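Local atomic coordinates of catalase-3 (Neurospora crassa, PDB entry 6NSW), a protein that breaks down hydrogen peroxide into water and oxygen with a heme cofactor, probably protecting cells from its toxic effects. Residues P97-H102 with E359-S364. Residues are numbered along the deposited sequence; the frame is centred on the assembly and turned at random.
Sequences PERVVH and ETEQIS. With HEM (protoporphyrin IX containing Fe), chain E; O (oxygen atom), chain L.
The Arg99 guanidinium meets backbone carbonyls of 359-364 with its terminal nitrogens, its plane at 90° to the Glu361 carboxylate; CA of Glu361 and one water lie in plane at its edge, and a heme propionate oxygen sits near that plane on the NE side. The carbonyls of Thr360, Glu361 and Ile363 approach obliquely, that of Ile363 close but not hydrogen-bonded. The other flat group, the His102 ring, lays one face on the heme, C2A of the pyrrole 3.4 Å above the ring plane and over its centre, while CG2 of Val101 touches its edge. This is the distal side of the heme pocket in the catalase fold, and His102 is the predicted active-site histidine.

Arg99 ties the propionate to the backbone of 360-363. Its chain, extended from CG to NE, brings Arg99 NE 2.9 Å from HEM O1A in a hydrogen bond (N-H...O angle 154°). Weak bonds follow, Arg99 NH1 to Glu361 O and Arg99 NH2 to Thr360 O, each 3.1 Å. The Glu361 side chain, bent at chi2 (72°), runs past Arg99 in the opposite direction, making a long salt bridge, Arg99 NH1 to Glu361 OE2 at 3.7 Å. A methionine at Arg99 would probably leave propionate O1A without this donor and Glu361 OE2 without the guanidinium charge. Arg396, from helix 380-397, also bonds the heme and the carbonyls of Glu361 and Ile363. Two waters lie beside the salt bridge: one accepts from Arg99 N and NH1 and donates to Glu361 OE2, the other donates to Pro97 O and, at 2.7 Å, to Glu361 OE2.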
ATOM      1  N   PRO A  97      -5.754   6.643   4.968  1.00  7.26           N
ATOM      2  CA  PRO A  97      -5.363   8.056   5.045  1.00  9.48           C
ATOM      3  C   PRO A  97      -6.570   8.964   4.875  1.00 14.25           C
ATOM      4  O   PRO A  97      -7.462   8.696   4.068  1.00 11.10           O
ATOM      5  CB  PRO A  97      -4.373   8.219   3.887  1.00 11.37           C
ATOM      6  CG  PRO A  97      -3.912   6.840   3.562  1.00  9.70           C
ATOM      7  CD  PRO A  97      -5.068   5.944   3.866  1.00  7.31           C
ATOM      8  N   GLU A  98      -6.600  10.038   5.658  1.00 12.70           N
ATOM      9  CA  GLU A  98      -7.627  11.044   5.462  1.00  7.02           C
ATOM     10  C   GLU A  98      -7.390  11.770   4.140  1.00  8.94           C
ATOM     11  O   GLU A  98      -6.298  11.733   3.566  1.00  6.57           O
ATOM     12  CB  GLU A  98      -7.651  12.036   6.631  1.00  6.98           C
ATOM     13  CG  GLU A  98      -6.485  13.031   6.685  1.00  9.45           C
ATOM     14  CD  GLU A  98      -6.522  13.916   7.929  1.00 14.09           C
ATOM     15  OE1 GLU A  98      -7.173  13.534   8.926  1.00 12.42           O
ATOM     16  OE2 GLU A  98      -5.901  15.000   7.915  1.00 17.43           O
ATOM     17  N   ARG A  99      -8.441  12.420   3.648  1.00  9.19           N
ATOM     18  CA  ARG A  99      -8.306  13.239   2.452  1.00  6.67           C
ATOM     19  C   ARG A  99      -7.240  14.308   2.673  1.00 11.16           C
ATOM     20  O   ARG A  99      -7.134  14.881   3.760  1.00 14.00           O
ATOM     21  CB  ARG A  99      -9.642  13.890   2.100  1.00 11.61           C
ATOM     22  CG  ARG A  99     -10.764  12.909   1.805  1.00  9.45           C
ATOM     23  CD  ARG A  99     -12.130  13.567   1.971  1.00  8.84           C
ATOM     24  NE  ARG A  99     -13.183  12.801   1.309  1.00 10.13           N
ATOM     25  CZ  ARG A  99     -13.695  11.668   1.782  1.00 13.80           C
ATOM     26  NH1 ARG A  99     -13.255  11.163   2.929  1.00  5.74           N
ATOM     27  NH2 ARG A  99     -14.647  11.038   1.104  1.00  9.19           N
ATOM     28  N   VAL A 100      -6.442  14.569   1.634  1.00 11.43           N
ATOM     29  CA  VAL A 100      -5.357  15.535   1.771  1.00 11.74           C
ATOM     30  C   VAL A 100      -5.914  16.932   2.027  1.00 11.56           C
ATOM     31  O   VAL A 100      -5.297  17.733   2.739  1.00 12.99           O
ATOM     32  CB  VAL A 100      -4.425  15.486   0.540  1.00 13.17           C
ATOM     33  CG1 VAL A 100      -5.079  16.103  -0.677  1.00  6.99           C
ATOM     34  CG2 VAL A 100      -3.093  16.169   0.843  1.00  9.71           C
ATOM     35  N   VAL A 101      -7.086  17.238   1.472  1.00 12.46           N
ATOM     36  CA  VAL A 101      -7.860  18.424   1.812  1.00 11.62           C
ATOM     37  C   VAL A 101      -9.295  17.973   2.039  1.00  8.83           C
ATOM     38  O   VAL A 101      -9.719  16.921   1.560  1.00  7.87           O
ATOM     39  CB  VAL A 101      -7.806  19.521   0.723  1.00  9.83           C
ATOM     40  CG1 VAL A 101      -6.538  20.350   0.866  1.00 11.59           C
ATOM     41  CG2 VAL A 101      -7.889  18.899  -0.655  1.00  7.59           C
ATOM     42  N   HIS A 102     -10.045  18.786   2.786  1.00 11.87           N
ATOM     43  CA  HIS A 102     -11.444  18.489   3.104  1.00  9.69           C
ATOM     44  C   HIS A 102     -11.576  17.191   3.899  1.00 11.40           C
ATOM     45  O   HIS A 102     -12.531  16.432   3.722  1.00 10.93           O
ATOM     46  CB  HIS A 102     -12.312  18.410   1.842  1.00 10.33           C
ATOM     47  CG  HIS A 102     -12.358  19.672   1.040  1.00 13.91           C
ATOM     48  ND1 HIS A 102     -13.499  20.439   0.930  1.00 13.26           N
ATOM     49  CD2 HIS A 102     -11.421  20.282   0.276  1.00 10.76           C
ATOM     50  CE1 HIS A 102     -13.257  21.475   0.147  1.00 11.05           C
ATOM     51  NE2 HIS A 102     -12.002  21.405  -0.259  1.00 16.08           N
ATOM     52  N   GLU A 359     -19.307   4.373   3.353  1.00  7.54           N
ATOM     53  CA  GLU A 359     -19.972   5.275   2.423  1.00 14.26           C
ATOM     54  C   GLU A 359     -19.316   6.651   2.428  1.00 12.34           C
ATOM     55  O   GLU A 359     -18.690   7.034   1.436  1.00 13.46           O
ATOM     56  CB  GLU A 359     -21.466   5.357   2.759  1.00 14.45           C
ATOM     57  CG  GLU A 359     -22.128   3.981   2.862  1.00 10.05           C
ATOM     58  CD  GLU A 359     -23.591   4.044   3.272  1.00 14.06           C
ATOM     59  OE1 GLU A 359     -24.339   4.879   2.719  1.00 17.89           O
ATOM     60  OE2 GLU A 359     -23.997   3.254   4.149  1.00 11.04           O
ATOM     61  N   THR A 360     -19.424   7.401   3.532  1.00  6.77           N
ATOM     62  CA  THR A 360     -18.953   8.785   3.545  1.00 10.77           C
ATOM     63  C   THR A 360     -17.433   8.870   3.432  1.00  8.27           C
ATOM     64  O   THR A 360     -16.904   9.638   2.620  1.00  8.98           O
ATOM     65  CB  THR A 360     -19.431   9.492   4.813  1.00 14.39           C
ATOM     66  OG1 THR A 360     -20.861   9.438   4.878  1.00 12.23           O
ATOM     67  CG2 THR A 360     -18.981  10.952   4.812  1.00 11.84           C
ATOM     68  N   GLU A 361     -16.708   8.099   4.248  1.00  7.91           N
ATOM     69  CA  GLU A 361     -15.254   8.212   4.240  1.00 10.87           C
ATOM     70  C   GLU A 361     -14.646   7.646   2.961  1.00 10.04           C
ATOM     71  O   GLU A 361     -13.642   8.172   2.471  1.00 13.09           O
ATOM     72  CB  GLU A 361     -14.662   7.516   5.468  1.00  8.78           C
ATOM     73  CG  GLU A 361     -13.157   7.724   5.650  1.00  9.80           C
ATOM     74  CD  GLU A 361     -12.796   9.135   6.097  1.00 11.04           C
ATOM     75  OE1 GLU A 361     -13.651   9.811   6.709  1.00 13.75           O
ATOM     76  OE2 GLU A 361     -11.653   9.572   5.833  1.00  8.30           O
ATOM     77  N   GLN A 362     -15.245   6.598   2.391  1.00  9.85           N
ATOM     78  CA  GLN A 362     -14.646   5.927   1.245  1.00 11.87           C
ATOM     79  C   GLN A 362     -14.974   6.584  -0.092  1.00 12.74           C
ATOM     80  O   GLN A 362     -14.300   6.286  -1.084  1.00  8.91           O
ATOM     81  CB  GLN A 362     -15.076   4.455   1.203  1.00 12.23           C
ATOM     82  CG  GLN A 362     -14.460   3.587   2.311  1.00 10.43           C
ATOM     83  CD  GLN A 362     -14.379   2.114   1.934  1.00 12.87           C
ATOM     84  OE1 GLN A 362     -13.302   1.512   1.939  1.00 12.11           O
ATOM     85  NE2 GLN A 362     -15.525   1.526   1.609  1.00 17.14           N
ATOM     86  N   ILE A 363     -15.986   7.453  -0.158  1.00  8.24           N
ATOM     87  CA  ILE A 363     -16.403   7.983  -1.453  1.00 16.05           C
ATOM     88  C   ILE A 363     -15.299   8.861  -2.030  1.00 13.58           C
ATOM     89  O   ILE A 363     -14.614   9.597  -1.304  1.00 14.26           O
ATOM     90  CB  ILE A 363     -17.740   8.738  -1.350  1.00  7.62           C
ATOM     91  CG1 ILE A 363     -18.267   9.064  -2.754  1.00  9.06           C
ATOM     92  CG2 ILE A 363     -17.600  10.014  -0.520  1.00  8.27           C
ATOM     93  CD1 ILE A 363     -19.719   9.473  -2.793  1.00 12.77           C
ATOM     94  N   SER A 364     -15.107   8.766  -3.345  1.00 10.91           N
ATOM     95  CA  SER A 364     -13.986   9.382  -4.053  1.00 11.75           C
ATOM     96  C   SER A 364     -14.533  10.295  -5.147  1.00 11.71           C
ATOM     97  O   SER A 364     -14.851   9.828  -6.246  1.00 13.23           O
ATOM     98  CB  SER A 364     -13.075   8.311  -4.647  1.00 12.35           C
ATOM     99  OG  SER A 364     -12.507   7.494  -3.639  1.00 19.54           O
TER
HETATM  100  CHA HEM E 801     -10.984  17.511  -2.235  1.00  7.67           C
HETATM  101  CHB HEM E 801     -13.479  21.330  -3.916  1.00  9.27           C
HETATM  102  CHC HEM E 801      -9.373  23.038  -5.852  1.00 11.28           C
HETATM  103  CHD HEM E 801      -7.206  18.790  -4.995  1.00  9.76           C
HETATM  104  C1A HEM E 801     -12.003  18.409  -2.473  1.00  9.01           C
HETATM  105  C2A HEM E 801     -13.353  18.337  -1.948  1.00  6.75           C
HETATM  106  C3A HEM E 801     -14.036  19.388  -2.405  1.00  7.84           C
HETATM  107  C4A HEM E 801     -13.155  20.170  -3.249  1.00  7.43           C
HETATM  108  CMA HEM E 801     -15.511  19.708  -2.093  1.00  8.60           C
HETATM  109  CAA HEM E 801     -13.911  17.251  -1.007  1.00  8.59           C
HETATM  110  CBA HEM E 801     -14.673  16.170  -1.762  1.00 10.25           C
HETATM  111  CGA HEM E 801     -15.254  15.251  -0.723  1.00  7.02           C
HETATM  112  O1A HEM E 801     -14.841  14.063  -0.664  1.00  8.67           O
HETATM  113  O2A HEM E 801     -16.116  15.719   0.062  1.00 11.80           O
HETATM  114  C1B HEM E 801     -12.601  22.106  -4.642  1.00 10.24           C
HETATM  115  C2B HEM E 801     -12.942  23.253  -5.457  1.00 12.17           C
HETATM  116  C3B HEM E 801     -11.802  23.735  -5.992  1.00  9.53           C
HETATM  117  C4B HEM E 801     -10.710  22.896  -5.536  1.00 11.49           C
HETATM  118  CMB HEM E 801     -14.391  23.773  -5.618  1.00  9.56           C
HETATM  119  CAB HEM E 801     -11.580  24.934  -6.946  1.00  8.24           C
HETATM  120  CBB HEM E 801     -12.554  25.576  -7.596  1.00 20.30           C
HETATM  121  C1C HEM E 801      -8.455  22.010  -5.884  1.00 18.30           C
HETATM  122  C2C HEM E 801      -7.216  21.971  -6.640  1.00  9.92           C
HETATM  123  C3C HEM E 801      -6.612  20.795  -6.387  1.00 13.15           C
HETATM  124  C4C HEM E 801      -7.463  20.050  -5.485  1.00 10.88           C
HETATM  125  CMC HEM E 801      -6.726  23.131  -7.533  1.00  7.88           C
HETATM  126  CAC HEM E 801      -5.285  20.215  -6.937  1.00  5.98           C
HETATM  127  CBC HEM E 801      -4.705  20.630  -8.068  1.00 18.84           C
HETATM  128  C1D HEM E 801      -8.031  18.069  -4.163  1.00  6.39           C
HETATM  129  C2D HEM E 801      -7.756  16.756  -3.627  1.00 12.68           C
HETATM  130  C3D HEM E 801      -8.793  16.390  -2.866  1.00 10.30           C
HETATM  131  C4D HEM E 801      -9.770  17.468  -2.892  1.00 14.26           C
HETATM  132  CMD HEM E 801      -6.486  15.925  -3.906  1.00  4.73           C
HETATM  133  CAD HEM E 801      -8.914  15.051  -2.104  1.00  8.83           C
HETATM  134  CBD HEM E 801      -9.897  14.139  -2.828  1.00  5.72           C
HETATM  135  CGD HEM E 801      -9.904  12.761  -2.214  1.00  9.21           C
HETATM  136  O1D HEM E 801     -10.817  11.964  -2.554  1.00  9.03           O
HETATM  137  O2D HEM E 801      -9.010  12.454  -1.382  1.00  6.47           O
HETATM  138  NA  HEM E 801     -11.924  19.544  -3.261  1.00  6.07           N
HETATM  139  NB  HEM E 801     -11.235  21.920  -4.716  1.00 14.85           N
HETATM  140  NC  HEM E 801      -8.571  20.820  -5.196  1.00 12.96           N
HETATM  141  ND  HEM E 801      -9.264  18.474  -3.693  1.00  8.42           N
HETATM  142 FE   HEM E 801     -10.248  20.212  -4.230  1.00 13.03          FE
HETATM  143  O     O L 808      -9.579  20.987  -2.828  0.66 13.03           O
HETATM  144  O   HOH W   1     -10.214   8.865   3.618  1.00 12.26           O
HETATM  145  O   HOH W   2     -11.232  12.319   5.243  1.00  8.13           O